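Local coordinates for F5/8 type C domain protein (Bacteroides ovatus, PDB 4ZRX) that probably hydrolyses alpha-L-fucosyl linkages as a member of the alpha-L-fucosidase family, with an F5/8 type C domain that may bind sugar, at residues E407-N412 and N435-R440; N359-G364 and Y378-K383. All blocks are in the same frame, centred on the assembly; numbering follows the deposited sequence.

In the fold
Both contacts belong to the beta-sandwich region that follows the barrel-like part of the chain, about 31 to 33 Å from the chain centre and 11 Å from each other, centre to centre. Both segments of contact 2 precede those of contact 1. They share one four-stranded antiparallel sheet: strand 438-446, from contact 1, lies between strands 401-410 and 374-381, the latter from contact 2. Backbone bonds from Tyr378 to Leu439 and from Leu380 to Asn437 link the two contacts directly. Contact 1 thus lies mostly within the sheet, its 435-436 end belonging to a small separate sheet, while contact 2 adds a loop at the outer strand, so that both build the same sandwich.

Contact 1. Residues E407-N412 and N435-R440; sequences EALTDN and NANKLR
Glu407 and Arg440 form an antiparallel hydrogen-bonded pair whose side chains run alongside each other in the same direction and join in a salt bridge. In the backbone, Glu407 N gives to Arg440 O at 2.8 Å, and Arg440 N returns a bond to Glu407 O at 2.7 Å. In the side chains a single oxygen does the work: Glu407 OE1 accepts from Arg440 NE and from Arg440 NH2, 2.9 Å in each case, with the oxygen almost in the guanidinium plane and the carboxylate turned 56° from it. A bend at chi3 (70°) sets Arg440 NE off the otherwise extended chain. Arg442 adds a further salt bridge to the same oxygen, which would be expected to offset two positive charges, and Trp414 makes a cation-pi contact with Arg440. An alanine here would probably leave Glu407 OE1 to Arg442 and deprive Trp414 of its cation. On the same face Leu409 CB lies against Lys438 CB at 3.9 Å, and Leu409 CD2 reaches Asn437 OD1 and Lys438 CD. Below them Leu409 N donates to Lys438 O at 2.8 Å, and Leu409 O takes Asn437 N at 3.0 Å just where the chain turns a corner. Beside that turn Lys438 N is buried without a partner. Beyond the strand, one water joins Asp411 N to Asn435 O, while Thr410 OG1 accepts from Asn412 N in an ST turn and is also bonded to Gly413 O. On the other face Ala408 CB meets Ala436 CB at 3.8 Å and also touches Leu439 CD1. A buried apolar face backing a partly exposed one that carries the salt bridge and Leu409 is the arrangement of an antiparallel sheet in a beta sandwich.

Contact 2. Residues N359-G364 and Y378-K383; sequences NRVKNG and YALKSK
The loop 359-364 runs antiparallel to strand 374-381, the outermost strand of its sheet, and meets it through a single beta bridge between Val361 and Leu380. Two backbone bonds flank the bridge: Lys381 N gives to Arg360 O at 2.8 Å, and Lys362 N gives to Ala379 O at 2.9 Å. Because Arg360 and Gly364 also make backbone bonds with Ala457 and Val455 of strand 450-458, the loop spans the edge of the beta sandwich and joins its two sheets. An Asx turn shapes its start, with Val361 N donating to Asn359 OD1 from above the carbonyl plane; Ala457 N bonds to the same oxygen. Val361 divides its two methyls between strand residues: CG1 packs on Tyr378 CB, and CG2 touches Leu380 CD2 at 3.7 Å. The side chains of Arg360 and Lys381 cross at about a right angle. Bends at chi2 (-58°) and chi3 (-62°) fold the arginine back, and Lys381 CB sits over one guanidinium face, offset toward its rim, 3.5 Å from Arg360 NH2. The lysine runs extended from CG onward, and its NZ makes a weak bond of 3.2 Å to Asn359 O. Both cations form salt bridges with Asp358, whose carboxylate would be expected to ease the repulsion between them, while Ser384 OG takes a bond from Arg360 NE. One water bridges the two backbones, accepting from Ala379 N and donating to Lys362 O. At the far end Asn363 O approaches the edge of the Tyr378 ring, near its plane, and a second water accepts from Tyr378 OH at 2.7 Å and donates to Gly364 O at 2.9 Å.

Contact 1. Residues E407-N412 and N435-R440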
ATOM      1  N   GLU A 407      24.537 -13.800   1.174  1.00 17.47           N
ATOM      2  CA  GLU A 407      24.813 -15.187   0.881  1.00 18.23           C
ATOM      3  C   GLU A 407      24.518 -16.041   2.099  1.00 18.24           C
ATOM      4  O   GLU A 407      24.560 -15.566   3.214  1.00 17.43           O
ATOM      5  CB  GLU A 407      26.280 -15.346   0.467  1.00 19.72           C
ATOM      6  CG  GLU A 407      26.578 -14.577  -0.786  1.00 20.71           C
ATOM      7  CD  GLU A 407      28.053 -14.335  -1.001  1.00 23.23           C
ATOM      8  OE1 GLU A 407      28.888 -14.476  -0.063  1.00 24.90           O
ATOM      9  OE2 GLU A 407      28.386 -13.981  -2.128  1.00 24.52           O
ATOM     10  N   ALA A 408      24.112 -17.285   1.835  1.00 17.84           N
ATOM     11  CA  ALA A 408      23.796 -18.274   2.866  1.00 18.13           C
ATOM     12  C   ALA A 408      24.681 -19.473   2.681  1.00 18.51           C
ATOM     13  O   ALA A 408      24.913 -19.946   1.536  1.00 19.44           O
ATOM     14  CB  ALA A 408      22.358 -18.653   2.787  1.00 18.69           C
ATOM     15  N   LEU A 409      25.275 -19.914   3.786  1.00 18.89           N
ATOM     16  CA  LEU A 409      26.161 -21.056   3.738  1.00 19.61           C
ATOM     17  C   LEU A 409      25.395 -22.364   3.820  1.00 20.91           C
ATOM     18  O   LEU A 409      24.931 -22.776   4.941  1.00 21.79           O
ATOM     19  CB  LEU A 409      27.165 -20.966   4.845  1.00 19.72           C
ATOM     20  CG  LEU A 409      28.212 -22.059   4.839  1.00 20.28           C
ATOM     21  CD1 LEU A 409      28.923 -22.151   3.533  1.00 20.78           C
ATOM     22  CD2 LEU A 409      29.218 -21.821   5.974  1.00 20.83           C
ATOM     23  N   THR A 410      25.327 -23.069   2.705  1.00 21.28           N
ATOM     24  CA  THR A 410      24.685 -24.418   2.630  1.00 22.39           C
ATOM     25  C   THR A 410      25.717 -25.497   2.938  1.00 23.73           C
ATOM     26  O   THR A 410      26.902 -25.170   3.148  1.00 23.87           O
ATOM     27  CB  THR A 410      24.083 -24.685   1.257  1.00 22.41           C
ATOM     28  OG1 THR A 410      25.161 -24.952   0.310  1.00 21.94           O
ATOM     29  CG2 THR A 410      23.264 -23.531   0.801  1.00 22.00           C
ATOM     30  N   ASP A 411      25.272 -26.769   2.937  1.00 25.17           N
ATOM     31  CA  ASP A 411      26.110 -27.968   3.011  0.50 26.96           C
ATOM     32  C   ASP A 411      27.091 -28.043   1.844  1.00 26.17           C
ATOM     33  O   ASP A 411      28.075 -28.747   1.911  1.00 26.93           O
ATOM     34  CB  ASP A 411      25.257 -29.293   3.080  0.50 29.45           C
ATOM     35  CG  ASP A 411      24.332 -29.544   1.839  0.50 31.27           C
ATOM     36  OD1 ASP A 411      24.534 -29.011   0.739  0.50 33.61           O
ATOM     37  OD2 ASP A 411      23.341 -30.311   1.952  0.50 34.66           O
ATOM     38  N   ASN A 412      26.751 -27.346   0.761  1.00 24.02           N
ATOM     39  CA  ASN A 412      27.587 -27.412  -0.460  1.00 22.86           C
ATOM     40  C   ASN A 412      28.129 -26.029  -0.865  1.00 22.02           C
ATOM     41  O   ASN A 412      28.328 -25.805  -2.060  1.00 21.84           O
ATOM     42  CB  ASN A 412      26.780 -28.058  -1.562  1.00 23.42           C
ATOM     43  CG  ASN A 412      27.633 -28.711  -2.658  1.00 23.28           C
ATOM     44  OD1 ASN A 412      28.839 -28.746  -2.574  1.00 23.43           O
ATOM     45  ND2 ASN A 412      26.977 -29.326  -3.619  1.00 24.18           N
ATOM     46  N   ASN A 435      18.403 -24.295   3.262  1.00 25.34           N
ATOM     47  CA  ASN A 435      18.917 -24.794   4.529  0.70 26.31           C
ATOM     48  C   ASN A 435      20.337 -24.276   4.645  1.00 25.49           C
ATOM     49  O   ASN A 435      21.184 -24.568   3.783  1.00 25.04           O
ATOM     50  CB  ASN A 435      18.891 -26.311   4.616  0.70 28.72           C
ATOM     51  CG  ASN A 435      17.486 -26.876   4.663  0.70 31.42           C
ATOM     52  OD1 ASN A 435      16.998 -27.414   3.679  0.70 36.62           O
ATOM     53  ND2 ASN A 435      16.829 -26.739   5.785  0.70 31.94           N
ATOM     54  N   ALA A 436      20.607 -23.506   5.706  1.00 23.24           N
ATOM     55  CA  ALA A 436      21.907 -22.860   5.891  1.00 22.04           C
ATOM     56  C   ALA A 436      22.317 -22.763   7.341  1.00 22.52           C
ATOM     57  O   ALA A 436      21.439 -22.753   8.233  1.00 21.39           O
ATOM     58  CB  ALA A 436      21.880 -21.485   5.303  1.00 21.92           C
ATOM     59  N   ASN A 437      23.617 -22.586   7.580  1.00 21.96           N
ATOM     60  CA  ASN A 437      24.136 -22.480   8.975  1.00 23.67           C
ATOM     61  C   ASN A 437      24.840 -21.152   9.258  1.00 22.77           C
ATOM     62  O   ASN A 437      25.128 -20.848  10.424  1.00 23.08           O
ATOM     63  CB  ASN A 437      24.973 -23.691   9.330  1.00 24.97           C
ATOM     64  CG  ASN A 437      26.302 -23.745   8.559  1.00 26.92           C
ATOM     65  OD1 ASN A 437      27.151 -22.906   8.738  1.00 28.67           O
ATOM     66  ND2 ASN A 437      26.448 -24.704   7.680  1.00 28.08           N
ATOM     67  N   LYS A 438      25.064 -20.349   8.226  1.00 21.85           N
ATOM     68  CA  LYS A 438      25.578 -19.034   8.347  1.00 21.55           C
ATOM     69  C   LYS A 438      24.987 -18.158   7.247  1.00 21.37           C
ATOM     70  O   LYS A 438      24.566 -18.642   6.194  1.00 20.64           O
ATOM     71  CB  LYS A 438      27.094 -19.009   8.238  1.00 23.28           C
ATOM     72  CG  LYS A 438      27.876 -19.654   9.466  1.00 25.23           C
ATOM     73  CD  LYS A 438      29.352 -19.574   9.223  1.00 27.53           C
ATOM     74  CE  LYS A 438      30.246 -19.899  10.490  1.00 30.48           C
ATOM     75  NZ  LYS A 438      29.865 -21.044  11.365  1.00 32.64           N
ATOM     76  N   LEU A 439      25.033 -16.850   7.494  1.00 20.83           N
ATOM     77  CA  LEU A 439      24.687 -15.858   6.524  1.00 21.64           C
ATOM     78  C   LEU A 439      25.847 -14.940   6.389  1.00 21.90           C
ATOM     79  O   LEU A 439      26.586 -14.669   7.365  1.00 23.79           O
ATOM     80  CB  LEU A 439      23.472 -15.115   7.075  1.00 23.32           C
ATOM     81  CG  LEU A 439      22.407 -14.593   6.225  1.00 24.85           C
ATOM     82  CD1 LEU A 439      21.753 -15.560   5.245  1.00 24.30           C
ATOM     83  CD2 LEU A 439      21.381 -13.964   7.195  1.00 24.98           C
ATOM     84  N   ARG A 440      26.083 -14.443   5.203  1.00 20.66           N
ATOM     85  CA  ARG A 440      27.134 -13.453   4.989  1.00 20.25           C
ATOM     86  C   ARG A 440      26.532 -12.265   4.278  1.00 20.96           C
ATOM     87  O   ARG A 440      25.794 -12.464   3.311  1.00 21.40           O
ATOM     88  CB  ARG A 440      28.249 -14.046   4.133  1.00 21.38           C
ATOM     89  CG  ARG A 440      29.373 -13.098   3.862  1.00 22.51           C
ATOM     90  CD  ARG A 440      30.658 -13.818   3.552  1.00 23.77           C
ATOM     91  NE  ARG A 440      30.605 -14.479   2.267  1.00 24.32           N
ATOM     92  CZ  ARG A 440      31.498 -15.335   1.785  1.00 24.39           C
ATOM     93  NH1 ARG A 440      32.576 -15.668   2.480  1.00 25.83           N
ATOM     94  NH2 ARG A 440      31.310 -15.848   0.593  1.00 25.86           N
TER
HETATM   95  O   HOH W   1      22.478 -26.972   3.201  1.00 34.49           O

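Contact 2. Residues N359-G364 and Y378-K383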
ATOM      1  N   ASN A 359      13.510 -15.586  14.865  1.00 20.94           N
ATOM      2  CA  ASN A 359      14.676 -15.080  14.200  1.00 19.39           C
ATOM      3  C   ASN A 359      15.788 -16.115  14.281  1.00 20.65           C
ATOM      4  O   ASN A 359      16.149 -16.537  15.347  1.00 21.24           O
ATOM      5  CB  ASN A 359      15.090 -13.797  14.890  1.00 19.09           C
ATOM      6  CG  ASN A 359      16.258 -13.141  14.262  1.00 18.18           C
ATOM      7  OD1 ASN A 359      16.830 -13.587  13.241  1.00 17.59           O
ATOM      8  ND2 ASN A 359      16.639 -12.058  14.895  1.00 18.87           N
ATOM      9  N   ARG A 360      16.303 -16.520  13.150  1.00 19.62           N
ATOM     10  CA  ARG A 360      17.274 -17.591  13.069  1.00 20.78           C
ATOM     11  C   ARG A 360      18.720 -17.129  13.217  1.00 20.38           C
ATOM     12  O   ARG A 360      19.611 -17.954  13.381  1.00 20.89           O
ATOM     13  CB  ARG A 360      17.103 -18.400  11.793  1.00 21.86           C
ATOM     14  CG  ARG A 360      15.670 -18.999  11.550  1.00 22.30           C
ATOM     15  CD  ARG A 360      15.188 -19.916  12.692  1.00 23.59           C
ATOM     16  NE  ARG A 360      16.055 -21.043  12.838  1.00 24.78           N
ATOM     17  CZ  ARG A 360      15.821 -22.063  13.655  1.00 28.02           C
ATOM     18  NH1 ARG A 360      14.768 -22.075  14.478  1.00 29.36           N
ATOM     19  NH2 ARG A 360      16.674 -23.051  13.678  1.00 28.60           N
ATOM     20  N   VAL A 361      18.955 -15.832  13.144  1.00 19.35           N
ATOM     21  CA  VAL A 361      20.299 -15.268  13.286  1.00 19.65           C
ATOM     22  C   VAL A 361      20.596 -15.201  14.803  1.00 20.25           C
ATOM     23  O   VAL A 361      19.822 -14.637  15.563  1.00 19.83           O
ATOM     24  CB  VAL A 361      20.412 -13.894  12.670  1.00 18.80           C
ATOM     25  CG1 VAL A 361      21.733 -13.233  12.929  1.00 19.34           C
ATOM     26  CG2 VAL A 361      20.192 -14.020  11.157  1.00 18.58           C
ATOM     27  N   LYS A 362      21.761 -15.698  15.156  1.00 21.23           N
ATOM     28  CA  LYS A 362      22.302 -15.499  16.482  1.00 24.12           C
ATOM     29  C   LYS A 362      23.206 -14.254  16.343  1.00 24.01           C
ATOM     30  O   LYS A 362      23.939 -14.078  15.373  1.00 27.38           O
ATOM     31  CB  LYS A 362      23.184 -16.703  16.821  1.00 25.95           C
ATOM     32  CG  LYS A 362      22.521 -18.041  16.730  1.00 27.94           C
ATOM     33  CD  LYS A 362      23.540 -19.190  17.127  1.00 31.55           C
ATOM     34  CE  LYS A 362      23.788 -19.168  18.597  1.00 34.23           C
ATOM     35  NZ  LYS A 362      24.620 -20.332  19.028  1.00 38.02           N
ATOM     36  N   ASN A 363      23.184 -13.440  17.331  1.00 24.04           N
ATOM     37  CA  ASN A 363      24.121 -12.337  17.424  1.00 22.74           C
ATOM     38  C   ASN A 363      24.033 -11.374  16.256  1.00 20.45           C
ATOM     39  O   ASN A 363      25.023 -10.799  15.867  1.00 19.74           O
ATOM     40  CB  ASN A 363      25.508 -12.840  17.728  1.00 23.38           C
ATOM     41  CG  ASN A 363      25.494 -13.861  18.877  1.00 25.60           C
ATOM     42  OD1 ASN A 363      25.135 -13.514  20.026  1.00 27.63           O
ATOM     43  ND2 ASN A 363      25.869 -15.098  18.601  1.00 25.53           N
ATOM     44  N   GLY A 364      22.801 -11.190  15.788  1.00 19.74           N
ATOM     45  CA  GLY A 364      22.496 -10.320  14.663  1.00 19.67           C
ATOM     46  C   GLY A 364      22.527  -8.814  14.958  1.00 20.08           C
ATOM     47  O   GLY A 364      22.489  -8.006  14.030  1.00 19.24           O
ATOM     48  N   TYR A 378      27.268 -14.105  10.007  1.00 21.13           N
ATOM     49  CA  TYR A 378      26.377 -14.346  11.102  1.00 21.57           C
ATOM     50  C   TYR A 378      26.042 -15.825  11.188  1.00 22.09           C
ATOM     51  O   TYR A 378      25.623 -16.449  10.225  1.00 22.97           O
ATOM     52  CB  TYR A 378      25.082 -13.546  10.942  1.00 21.56           C
ATOM     53  CG  TYR A 378      25.306 -12.048  10.864  1.00 21.17           C
ATOM     54  CD1 TYR A 378      25.622 -11.425   9.678  1.00 20.48           C
ATOM     55  CD2 TYR A 378      25.142 -11.252  11.972  1.00 21.26           C
ATOM     56  CE1 TYR A 378      25.845 -10.097   9.629  1.00 21.51           C
ATOM     57  CE2 TYR A 378      25.361  -9.902  11.922  1.00 21.43           C
ATOM     58  CZ  TYR A 378      25.693  -9.302  10.783  1.00 21.72           C
ATOM     59  OH  TYR A 378      25.937  -7.925  10.722  1.00 22.42           O
ATOM     60  N   ALA A 379      26.201 -16.408  12.364  1.00 22.95           N
ATOM     61  CA  ALA A 379      25.784 -17.791  12.606  1.00 22.95           C
ATOM     62  C   ALA A 379      24.262 -17.815  12.679  1.00 22.71           C
ATOM     63  O   ALA A 379      23.609 -16.887  13.232  1.00 22.03           O
ATOM     64  CB  ALA A 379      26.384 -18.309  13.955  1.00 25.22           C
ATOM     65  N   LEU A 380      23.705 -18.885  12.155  1.00 22.62           N
ATOM     66  CA  LEU A 380      22.314 -19.240  12.342  1.00 22.88           C
ATOM     67  C   LEU A 380      22.115 -20.270  13.419  1.00 24.46           C
ATOM     68  O   LEU A 380      23.057 -21.042  13.736  1.00 26.31           O
ATOM     69  CB  LEU A 380      21.730 -19.711  11.011  1.00 22.73           C
ATOM     70  CG  LEU A 380      21.908 -18.699   9.867  1.00 22.77           C
ATOM     71  CD1 LEU A 380      21.374 -19.277   8.545  1.00 23.27           C
ATOM     72  CD2 LEU A 380      21.235 -17.385  10.180  1.00 22.70           C
ATOM     73  N   LYS A 381      20.917 -20.305  14.003  1.00 26.17           N
ATOM     74  CA  LYS A 381      20.475 -21.378  14.905  1.00 28.63           C
ATOM     75  C   LYS A 381      20.544 -22.730  14.189  1.00 30.76           C
ATOM     76  O   LYS A 381      20.431 -22.823  12.939  1.00 30.29           O
ATOM     77  CB  LYS A 381      19.045 -21.182  15.431  1.00 29.43           C
ATOM     78  CG  LYS A 381      18.869 -20.002  16.341  1.00 30.80           C
ATOM     79  CD  LYS A 381      17.409 -19.888  16.729  1.00 33.08           C
ATOM     80  CE  LYS A 381      17.223 -18.766  17.653  1.00 36.15           C
ATOM     81  NZ  LYS A 381      15.791 -18.522  17.885  1.00 39.31           N
ATOM     82  N   SER A 382      20.777 -23.768  14.992  1.00 32.34           N
ATOM     83  CA  SER A 382      20.742 -25.131  14.511  1.00 35.39           C
ATOM     84  C   SER A 382      19.501 -25.475  13.675  1.00 34.77           C
ATOM     85  O   SER A 382      18.375 -25.168  14.079  1.00 32.36           O
ATOM     86  CB  SER A 382      20.829 -26.128  15.705  1.00 38.75           C
ATOM     87  OG  SER A 382      20.845 -27.441  15.159  1.00 42.92           O
ATOM     88  N   LYS A 383      19.757 -26.084  12.505  1.00 35.06           N
ATOM     89  CA  LYS A 383      18.746 -26.640  11.595  1.00 36.87           C
ATOM     90  C   LYS A 383      17.850 -25.541  11.037  1.00 33.92           C
ATOM     91  O   LYS A 383      16.623 -25.645  11.098  1.00 33.87           O
ATOM     92  CB  LYS A 383      17.908 -27.749  12.282  1.00 41.53           C
ATOM     93  CG  LYS A 383      18.778 -28.957  12.626  1.00 46.09           C
ATOM     94  CD  LYS A 383      17.972 -30.075  13.220  1.00 52.01           C
ATOM     95  CE  LYS A 383      18.837 -31.313  13.240  1.00 56.60           C
ATOM     96  NZ  LYS A 383      18.209 -32.415  14.005  1.00 61.33           N
TER
HETATM   97  O   HOH W   2      26.932 -14.587  14.606  1.00 31.61           O
HETATM   98  O   HOH W   3      24.544  -6.571  12.540  1.00 19.50           O